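Local coordinates for protein aldose 1-epimerase (Escherichia coli, PDB 3NRE) that probably interconverts the alpha and beta anomers of aldose sugars, as a putative mutarotase of the aldose 1-epimerase family, at residues Leu12-Ser17 with Asp126-Thr131; Trp92-Val95 with Ser101-Leu104; Pro150-Ser155 with Ile222-Thr227; Ala211-Pro216 with Asp249-Glu254. One frame throughout, in Å; residues are numbered along the deposited sequence. Where two conformers were deposited one is given.

Contact 1 of 4, residues Leu12-Ser17 with Asp126-Thr131; sequences LKLDVS and DTLTVT
Leu14 and Leu128 meet branch to branch, and every touch between Leu12-Ser17 and Asp126-Thr131 is apolar on at least one side. The leucine pair is matched twice. Leu14 CD2 lies 3.7 Å from Leu128 CD1, and the second branches, Leu14 CD1 and Leu128 CD2, approach to 3.9 Å. Each side chain holds CG anti to its own backbone N (chi1 -174° for Leu14, 167° for Leu128), which extends both forks into the interface, where they cross at about a right angle and each methyl of one finds a counterpart on the other. The 8.5 Å between the CA atoms of Leu14 and Leu128 is too wide for backbone pairing, as expected where two sheets face each other rather than share an edge.

The second kind of contact is methyl against main chain. Leu12 CD1 rests 3.7 Å from Asp126 C and 3.8 Å from Thr127 N, so it covers the peptide link leading into the strand of Thr127. Here the backbones come closer, with 7.1 Å between the CA atoms of Leu12 and Asp126, because one partner contributes no side chain to the gap; CB of Asp126 points away from Leu12-Ser17.

Strand 12-17 runs between 4-9 and 22-28 in a four-stranded antiparallel sheet, whereas 127-136 lies between 114-123 and 279-290 in the long nine-stranded one. Phe121 packs on Leu14, Ile23 adds to the same side chain, and Phe26 covers Leu128, extending the apolar layer between the two sheets.

Contact 2 of 4, residues Trp92-Val95 with Ser101-Leu104; sequences WQCV and SLCL
Cys94 and Leu104 form a non-hydrogen-bonded antiparallel pair, their CA atoms 4.4 Å apart, in the hairpin made by strands 93-97 and 101-109. The conventional backbone bond between the segments is Val95 N to Cys103 O at 2.9 Å, fairly straight at 160° and with the donor tilted 25° from the carbonyl plane. Two weaker CA-H...O contacts accompany it: Leu104 CA lies 3.2 Å from Gln93 O, and Cys94 CA shares the acceptor Cys103 O with Val95 N.

The remaining contacts are apolar. Beside Leu104, Cys94 CB meets Leu104 CD2 at 3.8 Å, and the thiol, anti to its backbone N (chi1 175°), reaches Leu102 CD1 at 3.8 Å. Apart from these, Val95 CG2 touches Cys103 SG at 3.6 Å. Trp92 packs against Leu104, its CE3 coming obliquely to Leu104 CB at 3.7 Å, while its NE1 is hydrogen-bonded to Gly87 O.

Since Cys94 SG and Cys103 SG stand 7.7 Å apart, no disulfide links these strands. Cohesion at this edge of the nine-stranded sheet therefore rests on backbone polarity and dispersion contacts, with both cysteines acting as small apolar groups.

Contact 3 of 4, residues Pro150-Ser155 with Ile222-Thr227; sequences PYFPLS and IIMETT
This is face-to-face packing between two beta sheets, made where Phe152 and Pro150 meet Ile222 and Met224 in the buried layer of a mutarotase-type beta-sandwich. The strand axes approach to 11.8 Å and run nearly antiparallel at 162°, a separation that only side chains can bridge; all four touching residues are buried.

Phe152 has the largest share of the contact, and meets its partners with its rim. Ile222 CD1 lies near the ring plane, 4.1 Å from Phe152 CE1, and the terminal methyl of Met224 takes the adjoining part of the same edge, with CE 3.8 Å from Phe152 CZ. The two partners thus sit side by side along one end of the phenyl group, whose ring also meets that of Phe251 with planes at about 25°. Met224 is modelled as selenomethionine in two conformers; in the one described its chain is extended as far as SE and then bends at chi3 (-49°). The bend turns CE toward both Phe152 and Pro150, for the same methyl also stands 4.2 Å from Pro150 CG, a loose van der Waals approach.

Strand 142-153 belongs to the eight-stranded sheet, in which it pairs with 250-256, and strand 220-227 to the nine-stranded one, between 279-290 and 210-215. Leu286 of strand 279-290 touches both Ile222 and Met224, Leu253 of strand 250-256 also packs on Met224, and Leu34 from a loop adds to the cover of Phe152.

Contact 4 of 4, residues Ala211-Pro216 with Asp249-Glu254; sequences ARIEQP and DFFCLE
Phe251 points its ring across the sandwich at Ile213, while Leu253 faces Ala211: two apolar pairs that join the two large sheets of the beta-supersandwich typical of galactose mutarotase relatives. The phenylalanine can be followed outward. From CB, CG is set between the backbone N and the carbonyl carbon (chi1 74°), the setting from which the ring reaches Ile213 with CZ leading. The inner ring atoms make no contact with Ala211-Pro216. Further out, CE2 and CZ meet the ring of Phe152 on the neighbouring strand, the two planes at about 25°. The tip atom CZ of Phe251 also closes to 4.0 Å from Ile213 CG2, which sits at the ring edge, in its plane. This methyl is displaced toward one side of the tip, since Ile213 CG2 is 4.5 Å from Phe251 CE1 but 5.1 Å from Phe251 CE2.

In the second pair Leu253 CD1 approaches Ala211 CB at 4.1 Å. The small alanine brings little of its own, and the extended leucine, with CG anti to the backbone N, spans most of the gap.

On the other face of strand 210-215 the chemistry changes to charge. In one of its two modelled conformers, Arg212 offers NE to Glu214 OE2 at 3.2 Å with an angle of 155°. That carboxylate oxygen is met on its anti side, at the in-plane edge of the guanidinium group, while Glu214 OE1 forms a salt bridge with Arg159 NH2.

In the fold
Contacts 1, 3 and 4 are buried side-chain packing between sheets, whereas contact 2 is a partly buried hairpin within one sheet and the only one of the four whose segments share a backbone hydrogen bond. All four reach the nine-stranded sheet: contact 1 sets it against the four-stranded sheet, contacts 3 and 4 against the eight-stranded one. The last two, with centres about 5 Å apart, form one continuous core, since 150-155 pairs with 249-254 and 222-227 with 211-216. Contact 2 includes an outermost strand of the long sheet, yet touches contact 1 through Val16 against Leu102 and Leu104; its centre is about 27 Å from that of contact 4.

Contact 1 of 4, residues Leu12-Ser17 with Asp126-Thr131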
loop_
_atom_site.group_PDB
_atom_site.type_symbol
_atom_site.label_atom_id
_atom_site.label_comp_id
_atom_site.label_asym_id
_atom_site.label_seq_id
_atom_site.Cartn_x
_atom_site.Cartn_y
_atom_site.Cartn_z
ATOM N N LEU A 12 5.024 21.178 -5.708
ATOM C CA LEU A 12 4.381 19.921 -5.198
ATOM C C LEU A 12 3.360 20.212 -4.131
ATOM O O LEU A 12 3.596 21.025 -3.255
ATOM C CB LEU A 12 5.379 18.971 -4.556
ATOM C CG LEU A 12 6.375 18.257 -5.451
ATOM C CD1 LEU A 12 7.159 17.250 -4.568
ATOM C CD2 LEU A 12 5.705 17.567 -6.620
ATOM N N LYS A 13 2.240 19.511 -4.202
ATOM C CA LYS A 13 1.142 19.697 -3.251
ATOM C C LYS A 13 0.595 18.330 -2.907
ATOM O O LYS A 13 0.435 17.486 -3.784
ATOM C CB LYS A 13 0.033 20.526 -3.867
ATOM C CG LYS A 13 -1.073 20.868 -2.817
ATOM C CD LYS A 13 -2.097 21.893 -3.323
ATOM C CE LYS A 13 -3.098 21.272 -4.260
ATOM N NZ LYS A 13 -4.383 22.137 -4.456
ATOM N N LEU A 14 0.306 18.138 -1.629
ATOM C CA LEU A 14 -0.253 16.895 -1.124
ATOM C C LEU A 14 -1.476 17.191 -0.252
ATOM O O LEU A 14 -1.430 18.040 0.618
ATOM C CB LEU A 14 0.804 16.177 -0.260
ATOM C CG LEU A 14 0.507 14.777 0.278
ATOM C CD1 LEU A 14 0.684 13.764 -0.827
ATOM C CD2 LEU A 14 1.348 14.407 1.545
ATOM N N ASP A 15 -2.546 16.451 -0.456
ATOM C CA ASP A 15 -3.718 16.493 0.434
ATOM C C ASP A 15 -3.839 15.144 1.158
ATOM O O ASP A 15 -3.696 14.092 0.529
ATOM C CB ASP A 15 -4.997 16.705 -0.384
ATOM C CG ASP A 15 -5.209 18.148 -0.823
ATOM O OD1 ASP A 15 -4.389 19.054 -0.481
ATOM O OD2 ASP A 15 -6.265 18.415 -1.476
ATOM N N VAL A 16 -4.127 15.182 2.466
ATOM C CA VAL A 16 -4.237 13.982 3.302
ATOM C C VAL A 16 -5.487 14.088 4.143
ATOM O O VAL A 16 -5.776 15.157 4.659
ATOM C CB VAL A 16 -3.039 13.810 4.272
ATOM C CG1 VAL A 16 -3.193 12.565 5.153
ATOM C CG2 VAL A 16 -1.706 13.791 3.509
ATOM N N SER A 17 -6.226 12.986 4.279
ATOM C CA SER A 17 -7.427 12.959 5.084
ATOM C C SER A 17 -7.230 12.171 6.353
ATOM O O SER A 17 -6.553 11.135 6.326
ATOM C CB SER A 17 -8.567 12.288 4.281
ATOM O OG SER A 17 -9.702 12.076 5.076
ATOM N N ASP A 126 11.002 17.834 -4.716
ATOM C CA ASP A 126 10.747 16.751 -5.666
ATOM C C ASP A 126 10.356 15.399 -5.053
ATOM O O ASP A 126 10.130 14.465 -5.806
ATOM C CB ASP A 126 11.962 16.559 -6.582
ATOM C CG ASP A 126 13.214 16.103 -5.811
ATOM O OD1 ASP A 126 13.153 16.022 -4.560
ATOM O OD2 ASP A 126 14.242 15.807 -6.461
ATOM N N THR A 127 10.292 15.288 -3.726
ATOM C CA THR A 127 10.069 14.014 -3.085
ATOM C C THR A 127 9.035 14.078 -1.951
ATOM O O THR A 127 9.076 14.967 -1.105
ATOM C CB THR A 127 11.396 13.429 -2.470
ATOM O OG1 THR A 127 12.499 13.565 -3.386
ATOM C CG2 THR A 127 11.227 11.973 -2.097
ATOM N N LEU A 128 8.174 13.081 -1.930
ATOM C CA LEU A 128 7.247 12.816 -0.841
ATOM C C LEU A 128 7.791 11.606 -0.072
ATOM O O LEU A 128 8.081 10.567 -0.688
ATOM C CB LEU A 128 5.883 12.402 -1.402
ATOM C CG LEU A 128 4.908 11.805 -0.380
ATOM C CD1 LEU A 128 4.589 12.801 0.738
ATOM C CD2 LEU A 128 3.632 11.292 -1.067
ATOM N N THR A 129 7.944 11.755 1.251
ATOM C CA THR A 129 8.354 10.657 2.127
ATOM C C THR A 129 7.203 10.376 3.113
ATOM O O THR A 129 6.677 11.278 3.770
ATOM C CB THR A 129 9.654 10.994 2.904
ATOM O OG1 THR A 129 10.690 11.371 1.981
ATOM C CG2 THR A 129 10.141 9.805 3.737
ATOM N N VAL A 130 6.836 9.112 3.226
ATOM C CA VAL A 130 5.771 8.675 4.114
ATOM C C VAL A 130 6.350 7.561 4.987
ATOM O O VAL A 130 7.016 6.679 4.468
ATOM C CB VAL A 130 4.550 8.109 3.350
ATOM C CG1 VAL A 130 3.457 7.796 4.358
ATOM C CG2 VAL A 130 4.025 9.093 2.235
ATOM N N THR A 131 6.137 7.662 6.294
ATOM C CA THR A 131 6.698 6.765 7.285
ATOM C C THR A 131 5.564 6.191 8.172
ATOM O O THR A 131 4.777 6.957 8.762
ATOM C CB THR A 131 7.731 7.590 8.115
ATOM O OG1 THR A 131 8.723 8.146 7.228
ATOM C CG2 THR A 131 8.420 6.773 9.241
#

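Contact 2 of 4, residues Trp92-Val95 with Ser101-Leu104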
loop_
_atom_site.group_PDB
_atom_site.type_symbol
_atom_site.label_atom_id
_atom_site.label_comp_id
_atom_site.label_asym_id
_atom_site.label_seq_id
_atom_site.Cartn_x
_atom_site.Cartn_y
_atom_site.Cartn_z
ATOM N N TRP A 92 -8.209 8.891 12.041
ATOM C CA TRP A 92 -6.914 9.224 12.629
ATOM C C TRP A 92 -6.985 10.610 13.246
ATOM O O TRP A 92 -7.918 11.396 12.944
ATOM C CB TRP A 92 -5.834 9.189 11.559
ATOM C CG TRP A 92 -5.593 7.826 10.924
ATOM C CD1 TRP A 92 -6.527 6.996 10.337
ATOM C CD2 TRP A 92 -4.323 7.143 10.813
ATOM N NE1 TRP A 92 -5.908 5.866 9.859
ATOM C CE2 TRP A 92 -4.568 5.916 10.154
ATOM C CE3 TRP A 92 -3.008 7.441 11.209
ATOM C CZ2 TRP A 92 -3.550 5.018 9.870
ATOM C CZ3 TRP A 92 -2.023 6.545 10.968
ATOM C CH2 TRP A 92 -2.293 5.343 10.252
ATOM N N GLN A 93 -6.002 10.919 14.106
ATOM C CA GLN A 93 -5.894 12.220 14.744
ATOM C C GLN A 93 -4.613 12.880 14.302
ATOM O O GLN A 93 -3.555 12.265 14.271
ATOM C CB GLN A 93 -5.901 12.045 16.256
ATOM C CG GLN A 93 -7.298 11.758 16.852
ATOM C CD GLN A 93 -7.799 10.323 16.654
ATOM O OE1 GLN A 93 -8.925 10.121 16.136
ATOM N NE2 GLN A 93 -6.982 9.307 17.064
ATOM N N CYS A 94 -4.677 14.180 14.053
ATOM C CA CYS A 94 -3.486 14.934 13.683
ATOM C C CYS A 94 -2.724 15.369 14.953
ATOM O O CYS A 94 -3.333 15.945 15.836
ATOM C CB CYS A 94 -3.898 16.148 12.806
ATOM S SG CYS A 94 -2.551 17.224 12.402
ATOM N N VAL A 95 -1.426 15.070 15.003
ATOM C CA VAL A 95 -0.517 15.534 16.088
ATOM C C VAL A 95 0.467 16.628 15.629
ATOM O O VAL A 95 1.110 17.306 16.456
ATOM C CB VAL A 95 0.217 14.348 16.764
ATOM C CG1 VAL A 95 -0.805 13.490 17.497
ATOM C CG2 VAL A 95 0.986 13.537 15.743
ATOM N N SER A 101 5.058 19.274 6.312
ATOM C CA SER A 101 4.963 18.023 7.072
ATOM C C SER A 101 3.638 17.834 7.834
ATOM O O SER A 101 2.943 18.792 8.220
ATOM C CB SER A 101 6.133 17.909 8.063
ATOM O OG SER A 101 5.898 18.747 9.179
ATOM N N LEU A 102 3.289 16.565 8.022
ATOM C CA LEU A 102 2.076 16.171 8.702
ATOM C C LEU A 102 2.349 14.845 9.415
ATOM O O LEU A 102 3.061 13.986 8.889
ATOM C CB LEU A 102 0.938 15.958 7.663
ATOM C CG LEU A 102 -0.418 15.527 8.233
ATOM C CD1 LEU A 102 -1.130 16.681 8.927
ATOM C CD2 LEU A 102 -1.294 14.973 7.124
ATOM N N CYS A 103 1.786 14.698 10.607
ATOM C CA CYS A 103 1.773 13.446 11.338
ATOM C C CYS A 103 0.377 13.158 11.914
ATOM O O CYS A 103 -0.254 14.005 12.553
ATOM C CB CYS A 103 2.812 13.480 12.464
ATOM S SG CYS A 103 2.952 11.853 13.257
ATOM N N LEU A 104 -0.123 11.960 11.603
ATOM C CA LEU A 104 -1.374 11.448 12.086
ATOM C C LEU A 104 -1.124 10.170 12.909
ATOM O O LEU A 104 -0.183 9.417 12.643
ATOM C CB LEU A 104 -2.257 11.027 10.922
ATOM C CG LEU A 104 -2.513 12.034 9.814
ATOM C CD1 LEU A 104 -3.346 11.415 8.668
ATOM C CD2 LEU A 104 -3.207 13.275 10.367
#

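Contact 3 of 4, residues Pro150-Ser155 with Ile222-Thr227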
loop_
_atom_site.group_PDB
_atom_site.type_symbol
_atom_site.label_atom_id
_atom_site.label_comp_id
_atom_site.label_asym_id
_atom_site.label_seq_id
_atom_site.Cartn_x
_atom_site.Cartn_y
_atom_site.Cartn_z
ATOM N N PRO A 150 -0.888 2.711 -3.131
ATOM C CA PRO A 150 -1.088 3.888 -3.976
ATOM C C PRO A 150 -1.752 3.564 -5.298
ATOM O O PRO A 150 -1.487 2.506 -5.902
ATOM C CB PRO A 150 0.337 4.432 -4.156
ATOM C CG PRO A 150 1.201 3.259 -3.992
ATOM C CD PRO A 150 0.532 2.317 -3.084
ATOM N N TYR A 151 -2.561 4.508 -5.756
ATOM C CA TYR A 151 -3.213 4.466 -7.026
ATOM C C TYR A 151 -2.546 5.468 -7.961
ATOM O O TYR A 151 -2.553 6.683 -7.690
ATOM C CB TYR A 151 -4.669 4.879 -6.892
ATOM C CG TYR A 151 -5.556 3.924 -6.092
ATOM C CD1 TYR A 151 -5.593 3.983 -4.693
ATOM C CD2 TYR A 151 -6.381 3.019 -6.730
ATOM C CE1 TYR A 151 -6.437 3.116 -3.965
ATOM C CE2 TYR A 151 -7.232 2.190 -5.996
ATOM C CZ TYR A 151 -7.220 2.232 -4.648
ATOM O OH TYR A 151 -8.068 1.408 -3.918
ATOM N N PHE A 152 -1.974 4.977 -9.061
ATOM C CA PHE A 152 -1.307 5.841 -10.040
ATOM C C PHE A 152 -2.156 6.018 -11.294
ATOM O O PHE A 152 -2.858 5.110 -11.702
ATOM C CB PHE A 152 -0.008 5.193 -10.485
ATOM C CG PHE A 152 1.005 5.056 -9.394
ATOM C CD1 PHE A 152 1.831 6.123 -9.083
ATOM C CD2 PHE A 152 1.095 3.907 -8.660
ATOM C CE1 PHE A 152 2.752 6.038 -8.050
ATOM C CE2 PHE A 152 2.050 3.796 -7.638
ATOM C CZ PHE A 152 2.893 4.858 -7.349
ATOM N N PRO A 153 -2.028 7.178 -11.985
ATOM C CA PRO A 153 -2.710 7.390 -13.238
ATOM C C PRO A 153 -2.220 6.351 -14.236
ATOM O O PRO A 153 -1.061 5.975 -14.208
ATOM C CB PRO A 153 -2.266 8.782 -13.677
ATOM C CG PRO A 153 -1.545 9.351 -12.461
ATOM C CD PRO A 153 -1.188 8.307 -11.563
ATOM N N LEU A 154 -3.095 5.932 -15.115
ATOM C CA LEU A 154 -2.682 5.009 -16.185
ATOM C C LEU A 154 -2.993 5.552 -17.541
ATOM O O LEU A 154 -4.123 5.949 -17.806
ATOM C CB LEU A 154 -3.415 3.665 -16.017
ATOM C CG LEU A 154 -3.087 2.512 -16.954
ATOM C CD1 LEU A 154 -1.595 2.170 -16.918
ATOM C CD2 LEU A 154 -3.896 1.231 -16.629
ATOM N N SER A 155 -1.978 5.528 -18.409
ATOM C CA SER A 155 -2.078 5.921 -19.794
ATOM C C SER A 155 -1.653 4.734 -20.654
ATOM O O SER A 155 -0.878 3.893 -20.171
ATOM C CB SER A 155 -1.142 7.121 -20.025
ATOM O OG SER A 155 -0.734 7.216 -21.361
ATOM N N ILE A 222 8.167 8.650 -11.798
ATOM C CA ILE A 222 8.179 8.632 -10.334
ATOM C C ILE A 222 9.065 7.490 -9.913
ATOM O O ILE A 222 8.913 6.381 -10.428
ATOM C CB ILE A 222 6.776 8.377 -9.727
ATOM C CG1 ILE A 222 5.856 9.549 -10.023
ATOM C CG2 ILE A 222 6.865 8.121 -8.216
ATOM C CD1 ILE A 222 4.595 9.528 -9.216
ATOM N N ILE A 223 9.993 7.790 -9.001
ATOM C CA ILE A 223 10.947 6.829 -8.463
ATOM C C ILE A 223 10.472 6.501 -7.074
ATOM O O ILE A 223 10.420 7.355 -6.196
ATOM C CB ILE A 223 12.373 7.388 -8.314
ATOM C CG1 ILE A 223 12.980 7.714 -9.665
ATOM C CG2 ILE A 223 13.265 6.425 -7.498
ATOM C CD1 ILE A 223 13.049 6.574 -10.574
HETATM N N MSE A 224 10.130 5.237 -6.907
HETATM C CA MSE A 224 9.666 4.700 -5.618
HETATM C C MSE A 224 10.821 3.962 -4.941
HETATM O O MSE A 224 11.457 3.091 -5.564
HETATM C CB MSE A 224 8.470 3.731 -5.791
HETATM C CG MSE A 224 8.109 2.926 -4.503
HETATM SE SE MSE A 224 6.535 1.712 -4.456
HETATM C CE MSE A 224 5.161 2.808 -5.169
ATOM N N GLU A 225 11.066 4.303 -3.668
ATOM C CA GLU A 225 12.097 3.656 -2.837
ATOM C C GLU A 225 11.520 3.359 -1.462
ATOM O O GLU A 225 10.749 4.138 -0.914
ATOM C CB GLU A 225 13.345 4.534 -2.660
ATOM C CG GLU A 225 14.104 4.722 -3.941
ATOM C CD GLU A 225 15.426 5.486 -3.763
ATOM O OE1 GLU A 225 16.080 5.401 -2.691
ATOM O OE2 GLU A 225 15.804 6.168 -4.731
ATOM N N THR A 226 11.819 2.188 -0.936
ATOM C CA THR A 226 11.359 1.812 0.404
ATOM C C THR A 226 12.557 1.529 1.328
ATOM O O THR A 226 13.645 1.025 0.882
ATOM C CB THR A 226 10.465 0.564 0.365
ATOM O OG1 THR A 226 11.147 -0.462 -0.392
ATOM C CG2 THR A 226 9.051 0.897 -0.230
ATOM N N THR A 227 12.377 1.847 2.609
ATOM C CA THR A 227 13.430 1.597 3.622
ATOM C C THR A 227 12.802 1.099 4.912
ATOM O O THR A 227 11.958 1.785 5.479
ATOM C CB THR A 227 14.221 2.886 4.009
ATOM O OG1 THR A 227 14.645 3.557 2.825
ATOM C CG2 THR A 227 15.449 2.548 4.844
#

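Contact 4 of 4, residues Ala211-Pro216 with Asp249-Glu254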
loop_
_atom_site.group_PDB
_atom_site.type_symbol
_atom_site.label_atom_id
_atom_site.label_comp_id
_atom_site.label_asym_id
_atom_site.label_seq_id
_atom_site.Cartn_x
_atom_site.Cartn_y
_atom_site.Cartn_z
ATOM N N ALA A 211 11.156 0.945 -7.419
ATOM C CA ALA A 211 10.361 0.883 -8.629
ATOM C C ALA A 211 10.451 2.182 -9.399
ATOM O O ALA A 211 10.756 3.238 -8.867
ATOM C CB ALA A 211 8.899 0.548 -8.307
ATOM N N ARG A 212 10.172 2.088 -10.679
ATOM C CA ARG A 212 10.109 3.265 -11.531
ATOM C C ARG A 212 8.773 3.229 -12.249
ATOM O O ARG A 212 8.428 2.205 -12.850
ATOM C CB ARG A 212 11.287 3.243 -12.503
ATOM C CG ARG A 212 11.399 4.425 -13.371
ATOM C CD ARG A 212 12.701 4.399 -14.133
ATOM N NE ARG A 212 12.669 5.388 -15.190
ATOM C CZ ARG A 212 12.971 6.681 -15.052
ATOM N NH1 ARG A 212 13.385 7.179 -13.887
ATOM N NH2 ARG A 212 12.886 7.485 -16.108
ATOM N N ILE A 213 7.989 4.314 -12.113
ATOM C CA ILE A 213 6.741 4.444 -12.819
ATOM C C ILE A 213 6.958 5.532 -13.882
ATOM O O ILE A 213 7.078 6.696 -13.515
ATOM C CB ILE A 213 5.581 4.845 -11.867
ATOM C CG1 ILE A 213 5.269 3.739 -10.840
ATOM C CG2 ILE A 213 4.309 5.147 -12.623
ATOM C CD1 ILE A 213 6.102 3.826 -9.562
ATOM N N GLU A 214 6.959 5.170 -15.171
ATOM C CA GLU A 214 7.180 6.131 -16.228
ATOM C C GLU A 214 5.897 6.628 -16.833
ATOM O O GLU A 214 5.051 5.806 -17.223
ATOM C CB GLU A 214 8.016 5.527 -17.362
ATOM C CG GLU A 214 9.375 5.074 -16.899
ATOM C CD GLU A 214 10.168 4.298 -17.951
ATOM O OE1 GLU A 214 9.714 4.143 -19.110
ATOM O OE2 GLU A 214 11.252 3.814 -17.582
ATOM N N GLN A 215 5.799 7.955 -16.977
ATOM C CA GLN A 215 4.612 8.623 -17.490
ATOM C C GLN A 215 5.064 9.458 -18.694
ATOM O O GLN A 215 5.056 10.691 -18.678
ATOM C CB GLN A 215 3.961 9.439 -16.366
ATOM C CG GLN A 215 3.525 8.593 -15.141
ATOM C CD GLN A 215 2.319 7.716 -15.426
ATOM O OE1 GLN A 215 1.986 7.471 -16.607
ATOM N NE2 GLN A 215 1.565 7.350 -14.359
ATOM N N PRO A 216 5.501 8.766 -19.743
ATOM C CA PRO A 216 6.173 9.498 -20.839
ATOM C C PRO A 216 5.302 10.546 -21.554
ATOM O O PRO A 216 5.841 11.531 -22.085
ATOM C CB PRO A 216 6.598 8.390 -21.784
ATOM C CG PRO A 216 5.843 7.232 -21.469
ATOM C CD PRO A 216 5.414 7.326 -20.027
ATOM N N ASP A 249 -7.858 3.886 -16.287
ATOM C CA ASP A 249 -7.382 5.232 -15.994
ATOM C C ASP A 249 -6.476 5.245 -14.758
ATOM O O ASP A 249 -5.907 6.290 -14.433
ATOM C CB ASP A 249 -8.579 6.195 -15.801
ATOM C CG ASP A 249 -9.657 5.615 -14.891
ATOM O OD1 ASP A 249 -10.261 4.520 -15.191
ATOM O OD2 ASP A 249 -9.924 6.271 -13.853
ATOM N N PHE A 250 -6.387 4.112 -14.042
ATOM C CA PHE A 250 -5.427 3.924 -12.946
ATOM C C PHE A 250 -4.994 2.492 -12.770
ATOM O O PHE A 250 -5.589 1.569 -13.272
ATOM C CB PHE A 250 -5.957 4.410 -11.575
ATOM C CG PHE A 250 -7.085 3.531 -11.010
ATOM C CD1 PHE A 250 -6.801 2.365 -10.297
ATOM C CD2 PHE A 250 -8.407 3.825 -11.311
ATOM C CE1 PHE A 250 -7.877 1.530 -9.808
ATOM C CE2 PHE A 250 -9.454 2.994 -10.803
ATOM C CZ PHE A 250 -9.149 1.876 -10.097
ATOM N N PHE A 251 -3.919 2.344 -12.036
ATOM C CA PHE A 251 -3.413 1.027 -11.593
ATOM C C PHE A 251 -2.757 1.232 -10.254
ATOM O O PHE A 251 -2.496 2.341 -9.860
ATOM C CB PHE A 251 -2.378 0.423 -12.558
ATOM C CG PHE A 251 -1.036 1.080 -12.493
ATOM C CD1 PHE A 251 -0.817 2.294 -13.155
ATOM C CD2 PHE A 251 0.017 0.506 -11.758
ATOM C CE1 PHE A 251 0.435 2.929 -13.095
ATOM C CE2 PHE A 251 1.256 1.122 -11.697
ATOM C CZ PHE A 251 1.468 2.347 -12.375
ATOM N N CYS A 252 -2.515 0.140 -9.526
ATOM C CA CYS A 252 -1.827 0.201 -8.233
ATOM C C CYS A 252 -0.556 -0.593 -8.275
ATOM O O CYS A 252 -0.481 -1.658 -8.886
ATOM C CB CYS A 252 -2.678 -0.350 -7.121
ATOM S SG CYS A 252 -4.281 0.420 -7.031
ATOM N N LEU A 253 0.470 -0.059 -7.622
ATOM C CA LEU A 253 1.719 -0.813 -7.369
ATOM C C LEU A 253 1.888 -0.657 -5.884
ATOM O O LEU A 253 2.159 0.447 -5.403
ATOM C CB LEU A 253 2.927 -0.267 -8.140
ATOM C CG LEU A 253 4.190 -1.122 -8.041
ATOM C CD1 LEU A 253 5.144 -0.811 -9.217
ATOM C CD2 LEU A 253 4.916 -0.977 -6.670
ATOM N N GLU A 254 1.711 -1.755 -5.147
ATOM C CA GLU A 254 1.531 -1.728 -3.666
ATOM C C GLU A 254 2.734 -2.325 -2.946
ATOM O O GLU A 254 2.879 -3.548 -2.924
ATOM C CB GLU A 254 0.316 -2.541 -3.251
ATOM C CG GLU A 254 -0.952 -2.240 -4.063
ATOM C CD GLU A 254 -2.015 -3.369 -3.962
ATOM O OE1 GLU A 254 -2.163 -4.064 -2.896
ATOM O OE2 GLU A 254 -2.672 -3.489 -5.018
#